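Local coordinates for protein metallo-carboxypeptidase (Pseudomonas aeruginosa, PDB 4A38) that probably acts as a zinc-dependent carboxypeptidase of the M14 family, removing residues from the C-terminal ends of peptides or proteins, at residues L173-Q178 with L270-D275; Q178-E183 with D238-W243; V281-C286 with L343-E348. All coordinates share one frame; numbering follows the deposited sequence.

From the N terminus, strand 171-177 enters the central sheet of the carboxypeptidase domain and leaves into the loop 178-183. Contact 1 pairs this strand with strand 268-275 and closes a loop of 91 residues that holds several helices. Contact 2 lies within that loop: it joins 178-183 to 238-243, and Gln-178 belongs to both contacts. Contact 3 comes later in the chain and pairs edge strand 282-284 with strand 343-350, which is also the sheet neighbour of strand 268-275. Contacts 1 and 2 together supply the protein ligands of the zinc ion. Contact 3 adds Glu-348, and all three contacts touch the bound L-benzylsuccinic acid.

Contact 1: residues L173-Q178 with L270-D275; sequences LWVIAQ and LDIHGD. With ZN (zinc ion), chain C; BZS (L-benzylsuccinic acid), chain D.
Backbone hydrogen bonds join residues 174-178 to residues 270-272 as parallel neighbours. Leu-270 N gives to Trp-174 O at 2.9 Å, and Ile-176 N gives to Leu-270 O. Ile-272 N then bonds to Ile-176 O at 3.0 Å, almost straight at 179°. The last rung, Gln-178 N to Ile-272 O, is weak.

Apolar contacts fill one face of the pair. Val-175 CG1 meets Ile-272 CD1 at 3.8 Å, and the two side chains cross at a slant. CG1 of Val-175 stands anti to the backbone N (chi1 -178°), and it is this branch that reaches the isoleucine tip. Ala-177 CB rests on Ile-272 CB at 3.9 Å. Phe-189 and Met-190 of helix 185-196 cover this face.

These are adjacent central strands of the mixed sheet in the alpha/beta zinc carboxypeptidase fold, and the active site lies at their C-terminal ends.

The other face pairs an apolar with a charged side chain, Ile-176 and Asp-271. The ethyl end of Ile-176 lies against the carboxylate of Asp-271, whose OD1 accepts from Gln-179 NE2. Asp-271 OD2 accepts from His-273 NE2 at 2.5 Å; this second-shell bond probably limits rotation of the ring. The carboxylate is met from above its plane, while OD2 lies in the imidazole plane.

Metal binding uses the other ring nitrogen: His-273 ND1 binds the zinc ion at 2.3 Å, and His-180 and Glu-183 also bind it.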
loop_
_atom_site.group_PDB
_atom_site.type_symbol
_atom_site.label_atom_id
_atom_site.label_comp_id
_atom_site.label_asym_id
_atom_site.label_seq_id
_atom_site.Cartn_x
_atom_site.Cartn_y
_atom_site.Cartn_z
ATOM N N LEU A 173 -9.281 12.631 -11.352
ATOM C CA LEU A 173 -8.843 11.260 -11.134
ATOM C C LEU A 173 -8.200 11.137 -9.755
ATOM O O LEU A 173 -7.119 11.684 -9.515
ATOM C CB LEU A 173 -7.853 10.851 -12.234
ATOM C CG LEU A 173 -8.217 11.218 -13.680
ATOM C CD1 LEU A 173 -7.199 10.601 -14.631
ATOM C CD2 LEU A 173 -9.630 10.735 -14.015
ATOM N N TRP A 174 -8.869 10.420 -8.851
ATOM C CA TRP A 174 -8.374 10.236 -7.484
ATOM C C TRP A 174 -7.628 8.928 -7.221
ATOM O O TRP A 174 -8.042 7.847 -7.654
ATOM C CB TRP A 174 -9.531 10.342 -6.476
ATOM C CG TRP A 174 -10.169 11.702 -6.403
ATOM C CD1 TRP A 174 -10.901 12.321 -7.380
ATOM C CD2 TRP A 174 -10.166 12.587 -5.279
ATOM N NE1 TRP A 174 -11.361 13.536 -6.927
ATOM C CE2 TRP A 174 -10.923 13.724 -5.640
ATOM C CE3 TRP A 174 -9.597 12.532 -3.996
ATOM C CZ2 TRP A 174 -11.128 14.802 -4.762
ATOM C CZ3 TRP A 174 -9.799 13.602 -3.125
ATOM C CH2 TRP A 174 -10.562 14.724 -3.516
ATOM N N VAL A 175 -6.530 9.039 -6.486
ATOM C CA VAL A 175 -5.703 7.902 -6.124
ATOM C C VAL A 175 -5.248 8.092 -4.687
ATOM O O VAL A 175 -4.507 9.027 -4.408
ATOM C CB VAL A 175 -4.440 7.835 -7.002
ATOM C CG1 VAL A 175 -3.623 6.613 -6.638
ATOM C CG2 VAL A 175 -4.815 7.841 -8.475
ATOM N N ILE A 176 -5.687 7.229 -3.773
ATOM C CA ILE A 176 -5.265 7.346 -2.381
ATOM C C ILE A 176 -4.603 6.032 -1.968
ATOM O O ILE A 176 -4.908 4.961 -2.532
ATOM C CB ILE A 176 -6.453 7.695 -1.438
ATOM C CG1 ILE A 176 -7.265 6.447 -1.075
ATOM C CG2 ILE A 176 -7.325 8.752 -2.100
ATOM C CD1 ILE A 176 -7.709 5.635 -2.270
ATOM N N ALA A 177 -3.698 6.102 -0.998
ATOM C CA ALA A 177 -2.984 4.902 -0.612
ATOM C C ALA A 177 -2.681 4.654 0.849
ATOM O O ALA A 177 -2.575 5.571 1.659
ATOM C CB ALA A 177 -1.679 4.825 -1.407
ATOM N N GLN A 178 -2.554 3.369 1.154
ATOM C CA GLN A 178 -2.196 2.857 2.472
ATOM C C GLN A 178 -3.114 3.188 3.652
ATOM O O GLN A 178 -2.636 3.609 4.718
ATOM C CB GLN A 178 -0.737 3.265 2.792
ATOM C CG GLN A 178 0.067 2.242 3.619
ATOM C CD GLN A 178 1.571 2.502 3.569
ATOM O OE1 GLN A 178 2.087 2.951 2.556
ATOM N NE2 GLN A 178 2.277 2.213 4.663
ATOM N N LEU A 270 -8.963 5.075 -7.466
ATOM C CA LEU A 270 -8.153 3.882 -7.233
ATOM C C LEU A 270 -7.723 3.883 -5.760
ATOM O O LEU A 270 -7.226 4.896 -5.261
ATOM C CB LEU A 270 -6.917 3.884 -8.141
ATOM C CG LEU A 270 -7.123 4.003 -9.658
ATOM C CD1 LEU A 270 -5.790 3.795 -10.376
ATOM C CD2 LEU A 270 -8.124 2.966 -10.129
ATOM N N ASP A 271 -7.941 2.766 -5.062
ATOM C CA ASP A 271 -7.564 2.640 -3.654
ATOM C C ASP A 271 -6.445 1.612 -3.654
ATOM O O ASP A 271 -6.673 0.449 -3.968
ATOM C CB ASP A 271 -8.768 2.152 -2.841
ATOM C CG ASP A 271 -8.534 2.203 -1.342
ATOM O OD1 ASP A 271 -7.586 2.877 -0.884
ATOM O OD2 ASP A 271 -9.320 1.571 -0.615
ATOM N N ILE A 272 -5.233 2.049 -3.329
ATOM C CA ILE A 272 -4.071 1.175 -3.361
ATOM C C ILE A 272 -3.789 0.426 -2.061
ATOM O O ILE A 272 -3.566 1.034 -1.009
ATOM C CB ILE A 272 -2.810 1.970 -3.793
ATOM C CG1 ILE A 272 -2.831 2.270 -5.304
ATOM C CG2 ILE A 272 -1.577 1.122 -3.564
ATOM C CD1 ILE A 272 -4.066 2.903 -5.866
ATOM N N HIS A 273 -3.796 -0.906 -2.151
ATOM C CA HIS A 273 -3.565 -1.771 -0.999
ATOM C C HIS A 273 -2.503 -2.832 -1.291
ATOM O O HIS A 273 -1.889 -2.852 -2.359
ATOM C CB HIS A 273 -4.858 -2.496 -0.592
ATOM C CG HIS A 273 -5.965 -1.593 -0.141
ATOM N ND1 HIS A 273 -6.419 -1.576 1.162
ATOM C CD2 HIS A 273 -6.751 -0.726 -0.820
ATOM C CE1 HIS A 273 -7.436 -0.737 1.262
ATOM N NE2 HIS A 273 -7.656 -0.209 0.074
ATOM N N GLY A 274 -2.313 -3.711 -0.312
ATOM C CA GLY A 274 -1.367 -4.805 -0.431
ATOM C C GLY A 274 -2.042 -6.031 0.146
ATOM O O GLY A 274 -2.720 -5.935 1.173
ATOM N N ASP A 275 -1.890 -7.184 -0.499
ATOM C CA ASP A 275 -2.520 -8.403 0.012
ATOM C C ASP A 275 -1.475 -9.405 0.497
ATOM O O ASP A 275 -0.559 -9.760 -0.236
ATOM C CB ASP A 275 -3.389 -9.065 -1.064
ATOM C CG ASP A 275 -4.128 -10.284 -0.534
ATOM O OD1 ASP A 275 -5.135 -10.112 0.186
ATOM O OD2 ASP A 275 -3.692 -11.413 -0.808
HETATM ZN ZN ZN C . -5.622 -3.094 2.649
HETATM C C1 BZS D . -7.020 -5.234 1.922
HETATM C C2 BZS D . -8.286 -5.786 1.259
HETATM C CA BZS D . -9.376 -4.715 1.289
HETATM C C BZS D . -9.926 -4.571 2.709
HETATM C CB BZS D . -10.520 -5.066 0.339
HETATM O O1 BZS D . -6.060 -4.925 1.187
HETATM O O2 BZS D . -7.046 -5.094 3.162
HETATM O O3 BZS D . -10.183 -5.619 3.336
HETATM O O4 BZS D . -10.095 -3.414 3.148
#

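Contact 2: residues Q178-E183 with D238-W243; sequences QQHPGE and DLNRAW. With ZN (zinc ion), chain C; BZS (L-benzylsuccinic acid), chain D.
Asp-238 OD1 is gripped by two donors. His-180 NE2 gives to Asp-238 OD1 at 2.8 Å. Asn-240 N gives to Asp-238 OD1 at 3.0 Å. The histidine comes on the syn side and the backbone N-H on the anti side, from opposite faces of the carboxylate plane. OD1 lies in the imidazole plane, but ring and carboxylate planes are turned 71° apart. The bond from Asn-240 N makes an Asx turn. Asp-238 OD2 forms a salt bridge with Arg-231, which probably helps to hold the carboxylate.

Gln-179 makes the second link. Its OE1 takes a bond from Trp-243 NE1 at 2.7 Å, in the plane of the indole. The Gln-179 side chain is extended beyond CG, which carries its amide to the indole edge. On the other branch, NE2 bonds weakly to Asn-240 OD1, with the two side chains crossing at about a right angle. A water bridges Gln-179 O and Leu-239 N.

Both loops face the ligand. His-180 ND1 binds the zinc ion at 2.1 Å, and Glu-183 binds it through both carboxylate oxygens. Asn-240 ND2 and Arg-241 NH1 both bond to O4 of benzylsuccinate, at 2.9 and 3.0 Å, and Arg-241 NH2 bonds to O3. Two of the three protein zinc ligands, His-180 and Glu-183, on one loop and carboxylate-binding Asn and Arg on the other are typical of the M14 carboxypeptidase active site.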
loop_
_atom_site.group_PDB
_atom_site.type_symbol
_atom_site.label_atom_id
_atom_site.label_comp_id
_atom_site.label_asym_id
_atom_site.label_seq_id
_atom_site.Cartn_x
_atom_site.Cartn_y
_atom_site.Cartn_z
ATOM N N GLN A 178 -2.554 3.369 1.154
ATOM C CA GLN A 178 -2.196 2.857 2.472
ATOM C C GLN A 178 -3.114 3.188 3.652
ATOM O O GLN A 178 -2.636 3.609 4.718
ATOM C CB GLN A 178 -0.737 3.265 2.792
ATOM C CG GLN A 178 0.067 2.242 3.619
ATOM C CD GLN A 178 1.571 2.502 3.569
ATOM O OE1 GLN A 178 2.087 2.951 2.556
ATOM N NE2 GLN A 178 2.277 2.213 4.663
ATOM N N GLN A 179 -4.421 3.001 3.468
ATOM C CA GLN A 179 -5.372 3.216 4.562
ATOM C C GLN A 179 -4.985 2.191 5.626
ATOM O O GLN A 179 -5.200 2.389 6.820
ATOM C CB GLN A 179 -6.812 2.942 4.122
ATOM C CG GLN A 179 -7.408 3.966 3.172
ATOM C CD GLN A 179 -8.886 3.740 2.959
ATOM O OE1 GLN A 179 -9.702 4.014 3.847
ATOM N NE2 GLN A 179 -9.247 3.226 1.779
ATOM N N HIS A 180 -4.430 1.079 5.157
ATOM C CA HIS A 180 -3.960 0.010 6.032
ATOM C C HIS A 180 -2.449 0.227 6.182
ATOM O O HIS A 180 -1.669 -0.001 5.246
ATOM C CB HIS A 180 -4.300 -1.355 5.407
ATOM C CG HIS A 180 -5.773 -1.642 5.398
ATOM N ND1 HIS A 180 -6.374 -2.453 4.458
ATOM C CD2 HIS A 180 -6.769 -1.210 6.211
ATOM C CE1 HIS A 180 -7.676 -2.501 4.690
ATOM N NE2 HIS A 180 -7.939 -1.759 5.748
ATOM N N PRO A 181 -2.022 0.669 7.376
ATOM C CA PRO A 181 -0.616 0.949 7.696
ATOM C C PRO A 181 0.442 -0.089 7.333
ATOM O O PRO A 181 1.520 0.269 6.872
ATOM C CB PRO A 181 -0.657 1.255 9.198
ATOM C CG PRO A 181 -1.808 0.432 9.680
ATOM C CD PRO A 181 -2.843 0.656 8.603
ATOM N N GLY A 182 0.151 -1.369 7.525
ATOM C CA GLY A 182 1.137 -2.379 7.199
ATOM C C GLY A 182 1.392 -2.625 5.720
ATOM O O GLY A 182 2.366 -3.289 5.364
ATOM N N GLU A 183 0.545 -2.081 4.852
ATOM C CA GLU A 183 0.681 -2.291 3.414
ATOM C C GLU A 183 1.569 -1.244 2.717
ATOM O O GLU A 183 1.136 -0.521 1.812
ATOM C CB GLU A 183 -0.727 -2.347 2.796
ATOM C CG GLU A 183 -1.510 -3.631 3.183
ATOM C CD GLU A 183 -3.020 -3.522 2.961
ATOM O OE1 GLU A 183 -3.472 -2.684 2.136
ATOM O OE2 GLU A 183 -3.771 -4.285 3.619
ATOM N N ASP A 238 -10.505 0.567 11.491
ATOM C CA ASP A 238 -10.052 0.122 10.176
ATOM C C ASP A 238 -10.615 1.195 9.238
ATOM O O ASP A 238 -11.832 1.293 9.054
ATOM C CB ASP A 238 -10.665 -1.249 9.855
ATOM C CG ASP A 238 -10.241 -1.791 8.493
ATOM O OD1 ASP A 238 -9.939 -0.999 7.570
ATOM O OD2 ASP A 238 -10.233 -3.024 8.341
ATOM N N LEU A 239 -9.736 1.994 8.645
ATOM C CA LEU A 239 -10.165 3.071 7.775
ATOM C C LEU A 239 -10.966 2.637 6.555
ATOM O O LEU A 239 -11.812 3.381 6.077
ATOM C CB LEU A 239 -8.955 3.909 7.346
ATOM C CG LEU A 239 -8.300 4.762 8.442
ATOM C CD1 LEU A 239 -7.181 5.600 7.839
ATOM C CD2 LEU A 239 -9.356 5.660 9.110
ATOM N N ASN A 240 -10.722 1.430 6.058
ATOM C CA ASN A 240 -11.457 0.970 4.901
ATOM C C ASN A 240 -12.744 0.243 5.261
ATOM O O ASN A 240 -13.187 -0.670 4.554
ATOM C CB ASN A 240 -10.582 0.089 4.012
ATOM C CG ASN A 240 -11.013 0.158 2.566
ATOM O OD1 ASN A 240 -11.584 1.155 2.130
ATOM N ND2 ASN A 240 -10.730 -0.883 1.816
ATOM N N ARG A 241 -13.331 0.666 6.376
ATOM C CA ARG A 241 -14.591 0.145 6.875
ATOM C C ARG A 241 -15.343 1.359 7.423
ATOM O O ARG A 241 -16.413 1.226 8.012
ATOM C CB ARG A 241 -14.364 -0.868 8.010
ATOM C CG ARG A 241 -13.798 -2.215 7.581
ATOM C CD ARG A 241 -14.756 -2.991 6.677
ATOM N NE ARG A 241 -14.190 -4.284 6.302
ATOM C CZ ARG A 241 -13.176 -4.450 5.456
ATOM N NH1 ARG A 241 -12.601 -3.406 4.874
ATOM N NH2 ARG A 241 -12.730 -5.669 5.196
ATOM N N ALA A 242 -14.779 2.543 7.221
ATOM C CA ALA A 242 -15.369 3.776 7.733
ATOM C C ALA A 242 -15.940 4.720 6.684
ATOM O O ALA A 242 -16.329 5.845 7.016
ATOM C CB ALA A 242 -14.337 4.523 8.564
ATOM N N TRP A 243 -16.012 4.277 5.433
ATOM C CA TRP A 243 -16.508 5.148 4.374
ATOM C C TRP A 243 -18.012 5.404 4.396
ATOM O O TRP A 243 -18.468 6.440 3.935
ATOM C CB TRP A 243 -16.038 4.631 3.002
ATOM C CG TRP A 243 -14.532 4.761 2.867
ATOM C CD1 TRP A 243 -13.584 4.069 3.575
ATOM C CD2 TRP A 243 -13.816 5.770 2.136
ATOM N NE1 TRP A 243 -12.332 4.599 3.347
ATOM C CE2 TRP A 243 -12.447 5.641 2.468
ATOM C CE3 TRP A 243 -14.202 6.775 1.236
ATOM C CZ2 TRP A 243 -11.460 6.477 1.937
ATOM C CZ3 TRP A 243 -13.209 7.616 0.706
ATOM C CH2 TRP A 243 -11.857 7.455 1.062
HETATM ZN ZN ZN C . -5.622 -3.094 2.649
HETATM C C1 BZS D . -7.020 -5.234 1.922
HETATM C C2 BZS D . -8.286 -5.786 1.259
HETATM C CA BZS D . -9.376 -4.715 1.289
HETATM C C BZS D . -9.926 -4.571 2.709
HETATM C CB BZS D . -10.520 -5.066 0.339
HETATM O O1 BZS D . -6.060 -4.925 1.187
HETATM O O2 BZS D . -7.046 -5.094 3.162
HETATM O O3 BZS D . -10.183 -5.619 3.336
HETATM O O4 BZS D . -10.095 -3.414 3.148
HETATM O O HOH W 1 -6.727 1.588 8.782
#

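Contact 3: residues V281-C286 with L343-E348; sequences VFAAGC and LAFTIE. With BZS (L-benzylsuccinic acid), chain D.
Phe-282 and Glu-348 lie side by side and point the same way from neighbouring strands. The start of the glutamate chain passes over one face of the phenyl ring. Glu-348 CB sits 3.7 Å from the centroid of the Phe-282 ring, 15° off the normal, which makes a CH-pi contact. Glu-348 CG lies 3.6 Å from Phe-282 CZ, toward the rim. The ring reaches this place because its CG stands between the backbone N and the carbonyl carbon (chi1 62°). The glutamate bends at chi2 (-83°), and its carboxylate leads away from strand 282-284 toward the ligand. Tyr-319 meets Phe-282 edge-to-face.

On the side of Thr-346 and Glu-348, Cys-286 SG packs on Ala-344 CB at 3.9 Å.

On the other face of the sheet, Ala-283 CB touches Ile-347 CD1 at 3.8 Å. Ala-283 CB also touches Phe-345 CD1 at 3.6 Å. The edge of the Phe-345 ring is turned to Ala-284 O, which lies near the ring plane.

The backbones run antiparallel. Phe-282 with Glu-348 and Ala-284 with Thr-346 are hydrogen-bonded pairs, each with two bonds. The non-hydrogen-bonded pair of Ala-283 and Ile-347 lies between them. This pairing adds edge strand 282-284 to the central sheet.

Glu-348 is the predicted proton donor/acceptor. Its OE2 lies 3.1 Å from O1 of benzylsuccinate, an oxygen that also binds the zinc ion. The phenyl face and the strand pairing probably help to place the root of this side chain, and OE2 has a weak hydrogen bond with Tyr-319 OH. This placement is consistent with proton transfer at the metal, as in other M14 carboxypeptidases.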
loop_
_atom_site.group_PDB
_atom_site.type_symbol
_atom_site.label_atom_id
_atom_site.label_comp_id
_atom_site.label_asym_id
_atom_site.label_seq_id
_atom_site.Cartn_x
_atom_site.Cartn_y
_atom_site.Cartn_z
ATOM N N VAL A 281 -0.493 -9.553 -8.626
ATOM C CA VAL A 281 -1.014 -8.196 -8.589
ATOM C C VAL A 281 -2.386 -8.315 -9.263
ATOM O O VAL A 281 -2.515 -8.961 -10.318
ATOM C CB VAL A 281 -0.124 -7.219 -9.412
ATOM C CG1 VAL A 281 -0.848 -5.896 -9.629
ATOM C CG2 VAL A 281 1.187 -6.966 -8.670
ATOM N N PHE A 282 -3.408 -7.721 -8.653
ATOM C CA PHE A 282 -4.749 -7.776 -9.222
ATOM C C PHE A 282 -5.591 -6.580 -8.810
ATOM O O PHE A 282 -5.142 -5.731 -8.029
ATOM C CB PHE A 282 -5.460 -9.081 -8.812
ATOM C CG PHE A 282 -5.662 -9.239 -7.324
ATOM C CD1 PHE A 282 -4.642 -9.732 -6.516
ATOM C CD2 PHE A 282 -6.888 -8.913 -6.736
ATOM C CE1 PHE A 282 -4.840 -9.907 -5.131
ATOM C CE2 PHE A 282 -7.098 -9.081 -5.358
ATOM C CZ PHE A 282 -6.070 -9.579 -4.558
ATOM N N ALA A 283 -6.813 -6.511 -9.329
ATOM C CA ALA A 283 -7.693 -5.403 -9.007
ATOM C C ALA A 283 -9.114 -5.862 -8.740
ATOM O O ALA A 283 -9.682 -6.634 -9.510
ATOM C CB ALA A 283 -7.685 -4.384 -10.142
ATOM N N ALA A 284 -9.682 -5.393 -7.639
ATOM C CA ALA A 284 -11.050 -5.738 -7.292
ATOM C C ALA A 284 -11.918 -4.583 -7.768
ATOM O O ALA A 284 -11.518 -3.422 -7.656
ATOM C CB ALA A 284 -11.185 -5.917 -5.783
ATOM N N GLY A 285 -13.099 -4.897 -8.297
ATOM C CA GLY A 285 -14.001 -3.878 -8.802
ATOM C C GLY A 285 -15.208 -3.618 -7.921
ATOM O O GLY A 285 -15.195 -3.936 -6.737
ATOM N N CYS A 286 -16.252 -3.043 -8.510
ATOM C CA CYS A 286 -17.483 -2.715 -7.792
ATOM C C CYS A 286 -18.672 -3.550 -8.264
ATOM O O CYS A 286 -19.813 -3.120 -8.111
ATOM C CB CYS A 286 -17.848 -1.236 -7.994
ATOM S SG CYS A 286 -16.726 0.027 -7.289
ATOM N N LEU A 343 -15.641 4.978 -12.335
ATOM C CA LEU A 343 -14.828 3.773 -12.364
ATOM C C LEU A 343 -14.028 3.778 -11.053
ATOM O O LEU A 343 -13.442 4.803 -10.675
ATOM C CB LEU A 343 -13.886 3.807 -13.580
ATOM C CG LEU A 343 -12.870 2.674 -13.734
ATOM C CD1 LEU A 343 -13.584 1.317 -13.729
ATOM C CD2 LEU A 343 -12.095 2.849 -15.042
ATOM N N ALA A 344 -14.020 2.655 -10.348
ATOM C CA ALA A 344 -13.296 2.565 -9.084
ATOM C C ALA A 344 -12.750 1.155 -8.865
ATOM O O ALA A 344 -13.438 0.163 -9.115
ATOM C CB ALA A 344 -14.217 2.965 -7.930
ATOM N N PHE A 345 -11.505 1.081 -8.399
ATOM C CA PHE A 345 -10.826 -0.181 -8.145
ATOM C C PHE A 345 -9.999 -0.121 -6.882
ATOM O O PHE A 345 -9.583 0.959 -6.447
ATOM C CB PHE A 345 -9.814 -0.490 -9.251
ATOM C CG PHE A 345 -10.385 -1.162 -10.443
ATOM C CD1 PHE A 345 -10.761 -2.504 -10.387
ATOM C CD2 PHE A 345 -10.494 -0.476 -11.647
ATOM C CE1 PHE A 345 -11.228 -3.153 -11.520
ATOM C CE2 PHE A 345 -10.963 -1.115 -12.789
ATOM C CZ PHE A 345 -11.327 -2.454 -12.727
ATOM N N THR A 346 -9.829 -1.342 -6.255
ATOM C CA THR A 346 -8.921 -1.471 -5.126
ATOM C C THR A 346 -7.769 -2.209 -5.809
ATOM O O THR A 346 -7.959 -3.295 -6.360
ATOM C CB THR A 346 -9.487 -2.326 -3.973
ATOM O OG1 THR A 346 -10.682 -1.731 -3.459
ATOM C CG2 THR A 346 -8.493 -2.421 -2.883
ATOM N N ILE A 347 -6.518 -1.568 -5.858
ATOM C CA ILE A 347 -5.370 -2.205 -6.476
ATOM C C ILE A 347 -4.633 -2.999 -5.412
ATOM O O ILE A 347 -4.369 -2.502 -4.318
ATOM C CB ILE A 347 -4.430 -1.154 -7.112
ATOM C CG1 ILE A 347 -5.181 -0.367 -8.191
ATOM C CG2 ILE A 347 -3.203 -1.831 -7.708
ATOM C CD1 ILE A 347 -5.698 -1.225 -9.322
ATOM N N GLU A 348 -4.306 -4.242 -5.734
ATOM C CA GLU A 348 -3.621 -5.095 -4.782
ATOM C C GLU A 348 -2.255 -5.566 -5.241
ATOM O O GLU A 348 -2.118 -6.171 -6.299
ATOM C CB GLU A 348 -4.481 -6.319 -4.466
ATOM C CG GLU A 348 -5.828 -6.021 -3.842
ATOM C CD GLU A 348 -5.744 -5.821 -2.361
ATOM O OE1 GLU A 348 -4.622 -5.867 -1.809
ATOM O OE2 GLU A 348 -6.805 -5.624 -1.745
HETATM C C1 BZS D . -7.020 -5.234 1.922
HETATM C C2 BZS D . -8.286 -5.786 1.259
HETATM C CA BZS D . -9.376 -4.715 1.289
HETATM C C BZS D . -9.926 -4.571 2.709
HETATM C CB BZS D . -10.520 -5.066 0.339
HETATM O O1 BZS D . -6.060 -4.925 1.187
HETATM O O2 BZS D . -7.046 -5.094 3.162
HETATM O O3 BZS D . -10.183 -5.619 3.336
HETATM O O4 BZS D . -10.095 -3.414 3.148
#